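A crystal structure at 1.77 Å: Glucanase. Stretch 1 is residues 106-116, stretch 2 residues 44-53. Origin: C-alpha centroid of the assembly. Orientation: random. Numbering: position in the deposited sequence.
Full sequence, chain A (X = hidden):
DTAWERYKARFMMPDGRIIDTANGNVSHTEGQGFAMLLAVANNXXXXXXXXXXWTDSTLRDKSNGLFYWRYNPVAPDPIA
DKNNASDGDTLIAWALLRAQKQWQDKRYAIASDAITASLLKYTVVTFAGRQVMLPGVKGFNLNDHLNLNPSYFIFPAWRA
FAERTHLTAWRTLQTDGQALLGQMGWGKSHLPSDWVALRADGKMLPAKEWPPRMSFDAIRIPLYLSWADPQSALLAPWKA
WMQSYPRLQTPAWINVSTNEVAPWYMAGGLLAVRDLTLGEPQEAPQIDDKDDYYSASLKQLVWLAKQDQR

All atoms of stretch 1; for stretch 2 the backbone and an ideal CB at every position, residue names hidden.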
# COMPACT_ATOMS: atom_id res chain seq x y z
N LYS A 106 -5.80 8.44 -23.04
CA LYS A 106 -4.39 8.03 -23.00
C LYS A 106 -3.53 8.96 -22.16
O LYS A 106 -2.43 8.55 -21.75
CB LYS A 106 -3.82 7.97 -24.42
CG LYS A 106 -3.67 9.35 -25.07
CD LYS A 106 -3.05 9.23 -26.47
CE LYS A 106 -3.13 10.56 -27.21
NZ LYS A 106 -2.68 11.70 -26.34
N ARG A 107 -3.97 10.18 -21.89
CA ARG A 107 -3.16 11.10 -21.09
C ARG A 107 -2.92 10.55 -19.68
O ARG A 107 -1.83 10.73 -19.12
CB ARG A 107 -3.83 12.48 -21.05
CG ARG A 107 -3.86 13.15 -22.44
CD ARG A 107 -4.70 14.43 -22.48
NE ARG A 107 -6.09 14.20 -22.12
CZ ARG A 107 -6.99 15.17 -21.94
NH1 ARG A 107 -6.65 16.44 -22.11
NH2 ARG A 107 -8.23 14.87 -21.59
N TYR A 108 -3.89 9.83 -19.11
CA TYR A 108 -3.66 9.21 -17.81
C TYR A 108 -2.58 8.13 -17.88
O TYR A 108 -1.78 7.98 -16.95
CB TYR A 108 -4.94 8.61 -17.26
CG TYR A 108 -6.05 9.59 -16.96
CD1 TYR A 108 -5.85 10.66 -16.10
CD2 TYR A 108 -7.31 9.43 -17.52
CE1 TYR A 108 -6.87 11.55 -15.80
CE2 TYR A 108 -8.34 10.32 -17.23
CZ TYR A 108 -8.12 11.37 -16.38
OH TYR A 108 -9.14 12.26 -16.09
N ALA A 109 -2.57 7.37 -18.97
CA ALA A 109 -1.57 6.32 -19.12
C ALA A 109 -0.19 6.90 -19.40
O ALA A 109 0.82 6.34 -18.94
CB ALA A 109 -1.98 5.36 -20.23
N ILE A 110 -0.12 8.01 -20.14
CA ILE A 110 1.17 8.66 -20.36
C ILE A 110 1.74 9.17 -19.05
O ILE A 110 2.95 9.07 -18.80
CB ILE A 110 1.04 9.77 -21.42
CG1 ILE A 110 0.84 9.13 -22.79
CG2 ILE A 110 2.25 10.71 -21.39
CD1 ILE A 110 0.38 10.09 -23.88
N ALA A 111 0.88 9.67 -18.16
CA ALA A 111 1.34 10.09 -16.84
C ALA A 111 1.83 8.89 -16.03
O ALA A 111 2.88 8.96 -15.37
CB ALA A 111 0.22 10.81 -16.09
N SER A 112 1.08 7.79 -16.06
CA SER A 112 1.49 6.58 -15.35
C SER A 112 2.86 6.12 -15.81
O SER A 112 3.73 5.79 -14.98
CB SER A 112 0.45 5.48 -15.57
OG SER A 112 0.84 4.28 -14.92
N ASP A 113 3.08 6.10 -17.13
CA ASP A 113 4.33 5.57 -17.68
C ASP A 113 5.55 6.32 -17.14
O ASP A 113 6.61 5.72 -16.94
CB ASP A 113 4.32 5.68 -19.21
CG ASP A 113 3.29 4.79 -19.86
OD1 ASP A 113 2.88 3.79 -19.24
OD2 ASP A 113 2.90 5.09 -21.02
N ALA A 114 5.44 7.64 -16.96
CA ALA A 114 6.57 8.40 -16.44
C ALA A 114 6.90 7.98 -15.01
O ALA A 114 8.08 7.84 -14.66
CB ALA A 114 6.26 9.90 -16.50
N ILE A 115 5.87 7.77 -14.19
CA ILE A 115 6.06 7.39 -12.79
C ILE A 115 6.62 5.97 -12.69
O ILE A 115 7.54 5.72 -11.90
CB ILE A 115 4.74 7.53 -12.01
CG1 ILE A 115 4.24 8.98 -12.09
CG2 ILE A 115 4.91 7.05 -10.55
CD1 ILE A 115 2.77 9.15 -11.74
N THR A 116 6.09 5.03 -13.49
CA THR A 116 6.62 3.67 -13.40
C THR A 116 8.06 3.61 -13.89
O THR A 116 8.88 2.87 -13.32
CB THR A 116 5.74 2.66 -14.16
OG1 THR A 116 5.62 3.02 -15.54
CG2 THR A 116 4.36 2.59 -13.54
N UNK A 44 -15.84 8.21 -10.79
CA UNK A 44 -15.95 9.59 -10.33
C UNK A 44 -14.80 10.39 -10.91
O UNK A 44 -13.82 10.71 -10.23
CB UNK A 44 -15.95 9.67 -8.80
N UNK A 45 -14.92 10.75 -12.19
CA UNK A 45 -13.82 11.45 -12.85
C UNK A 45 -13.56 12.84 -12.28
O UNK A 45 -12.39 13.23 -12.16
CB UNK A 45 -14.11 11.56 -14.35
N UNK A 46 -14.59 13.63 -11.92
CA UNK A 46 -14.29 14.92 -11.28
C UNK A 46 -13.42 14.78 -10.04
O UNK A 46 -12.43 15.51 -9.90
CB UNK A 46 -15.59 15.63 -10.90
N UNK A 47 -13.76 13.84 -9.15
CA UNK A 47 -12.96 13.63 -7.95
C UNK A 47 -11.56 13.15 -8.30
O UNK A 47 -10.57 13.62 -7.73
CB UNK A 47 -13.64 12.62 -7.02
N UNK A 48 -11.46 12.20 -9.24
CA UNK A 48 -10.14 11.73 -9.67
C UNK A 48 -9.27 12.88 -10.15
O UNK A 48 -8.10 13.00 -9.76
CB UNK A 48 -10.28 10.69 -10.78
N UNK A 49 -9.81 13.74 -11.02
CA UNK A 49 -9.01 14.84 -11.55
C UNK A 49 -8.62 15.83 -10.46
O UNK A 49 -7.51 16.38 -10.49
CB UNK A 49 -9.78 15.56 -12.66
N UNK A 50 -9.50 16.06 -9.48
CA UNK A 50 -9.15 16.93 -8.35
C UNK A 50 -8.03 16.32 -7.52
O UNK A 50 -7.06 17.00 -7.16
CB UNK A 50 -10.37 17.18 -7.47
N UNK A 51 -8.15 15.03 -7.20
CA UNK A 51 -7.13 14.34 -6.41
C UNK A 51 -5.79 14.36 -7.12
O UNK A 51 -4.75 14.65 -6.52
CB UNK A 51 -7.55 12.90 -6.13
N UNK A 52 -5.81 14.04 -8.42
CA UNK A 52 -4.57 13.97 -9.19
C UNK A 52 -3.97 15.35 -9.41
O UNK A 52 -2.75 15.53 -9.28
CB UNK A 52 -4.82 13.29 -10.54
N UNK A 53 -4.81 16.34 -9.71
CA UNK A 53 -4.32 17.70 -9.90
C UNK A 53 -3.62 18.22 -8.65
O UNK A 53 -2.56 18.85 -8.74
CB UNK A 53 -5.47 18.63 -10.28

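Position 44 comes just before a helix, with phi/psi of -118/78. Stretch 1 has nothing within 5.5 Å of its ideal CB. The site is an N-cap, so Asp, Ser, Thr or Asn would suit it. It is Asp 44, and Asp 44 OD1 accepts from the backbone N of position 47 at 3.2 Å, a capping bond.

Position 45 opens the helix. Its CA-to-CB bond points sideways to stretch 1, and its ideal CB lies 5.3 Å from Tyr 108 OH. A polar chain could use that hydroxyl, and a long one could pass it toward the guanidinium of Arg 107. Charge alone would favour an acid near Arg 107, but Glu is too short to pair with its guanidinium. A Gln, Lys or Arg could donate to the Tyr 108 hydroxyl. The residue is Arg 45, extended with chi1 to chi3 all t. Its NE donates to Tyr 108 OH at 2.9 Å, with an angle of 162°. A weak second bond runs from Arg 45 NH2 to the same Tyr 108 OH at 3.3 Å. Arg 45 NH2 also comes within 4.2 Å of Arg 107 NH2, two like charges close together.

Position 46 is in the first turn of the helix and out of reach of stretch 1. Many residues would do, proline among them, since phi is -55 and a first-turn nitrogen need not donate. It is Pro 46.

Position 47 is also out of reach, and stretch 1 does not discriminate there. It is Ala 47, whose backbone N serves the cap.

Position 48 points toward stretch 1, but its ideal CB has nothing within 5.5 Å. There is room for a large chain, and the ring of Tyr 108 is the nearest feature ahead. Phe, Leu or Met would suit. The residue is Phe 48, with chi1 t. It turns its edge toward the face of Tyr 108, the planes at 83° and the centroids 5.2 Å apart. The closest atoms are Phe 48 CE1 and Tyr 108 CE1, at 3.5 Å.

Position 49 points sideways, with its ideal CB 4.8 Å from Tyr 108 OH. A short acceptor such as Asp or Asn would suit the hydroxyl; Ser is also possible. It is Asp 49, chi1 m. Tyr 108 OH donates to Asp 49 OD1 at a short 2.5 Å, near the plane of the tyrosine ring. The same hydroxyl thus accepts from 45 and donates to 49, one helical turn apart. A long salt bridge joins Asp 49 OD2 to Arg 45 NE at 3.9 Å.

Positions 50 and 51 are out of reach, so stretch 1 sets no preference. They are Lys 50 and Leu 51.

Position 52 points toward stretch 1 across a wide gap: its CA is 9.9 Å from Tyr 108 CA. Ala 111 and Ile 115 offer an apolar surface. A large chain such as Trp spans the gap best, with Phe or Met possible. It is Trp 52. Its CZ2 lies 4.2 Å from Ala 111 CB, and its CH2 4.2 Å from Ile 115 CD1.

Position 53 is out of reach and permissive. It is Gln 53.

Stretch 2 44-53: DRPAFDKLWQ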
# COMPACT_ATOMS: atom_id res chain seq x y z
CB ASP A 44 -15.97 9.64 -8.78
CG ASP A 44 -16.34 11.02 -8.24
OD1 ASP A 44 -16.33 12.01 -8.99
OD2 ASP A 44 -16.62 11.11 -7.03
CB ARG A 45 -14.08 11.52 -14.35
CG ARG A 45 -12.81 11.88 -15.10
CD ARG A 45 -12.98 11.71 -16.58
NE ARG A 45 -11.74 12.02 -17.27
CZ ARG A 45 -11.62 12.05 -18.59
NH1 ARG A 45 -12.68 11.81 -19.35
NH2 ARG A 45 -10.45 12.34 -19.15
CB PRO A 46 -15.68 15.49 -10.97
CG PRO A 46 -16.54 14.90 -12.02
CD PRO A 46 -16.04 13.49 -12.20
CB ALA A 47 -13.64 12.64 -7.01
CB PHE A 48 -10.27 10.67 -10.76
CG PHE A 48 -8.95 10.09 -11.18
CD1 PHE A 48 -8.17 10.72 -12.14
CD2 PHE A 48 -8.47 8.93 -10.60
CE1 PHE A 48 -6.94 10.22 -12.51
CE2 PHE A 48 -7.24 8.41 -10.97
CZ PHE A 48 -6.47 9.06 -11.92
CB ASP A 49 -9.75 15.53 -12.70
CG ASP A 49 -9.73 14.72 -14.01
OD1 ASP A 49 -8.82 13.89 -14.19
OD2 ASP A 49 -10.61 14.93 -14.87
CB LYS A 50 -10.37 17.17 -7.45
CG LYS A 50 -11.37 18.24 -7.91
CD LYS A 50 -12.69 18.17 -7.09
CE LYS A 50 -13.75 17.33 -7.81
NZ LYS A 50 -14.75 16.58 -6.95
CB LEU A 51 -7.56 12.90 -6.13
CG LEU A 51 -8.80 12.69 -5.28
CD1 LEU A 51 -9.35 11.27 -5.45
CD2 LEU A 51 -8.46 12.95 -3.82
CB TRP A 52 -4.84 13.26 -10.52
CG TRP A 52 -3.71 13.31 -11.51
CD1 TRP A 52 -3.80 13.65 -12.84
CD2 TRP A 52 -2.33 13.01 -11.26
NE1 TRP A 52 -2.55 13.59 -13.42
CE2 TRP A 52 -1.63 13.20 -12.47
CE3 TRP A 52 -1.61 12.61 -10.13
CZ2 TRP A 52 -0.26 13.00 -12.59
CZ3 TRP A 52 -0.25 12.41 -10.24
CH2 TRP A 52 0.42 12.61 -11.46
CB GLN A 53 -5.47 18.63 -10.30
CG GLN A 53 -5.17 20.12 -10.22
CD GLN A 53 -6.41 20.98 -10.48
OE1 GLN A 53 -7.54 20.54 -10.24
NE2 GLN A 53 -6.20 22.20 -10.98
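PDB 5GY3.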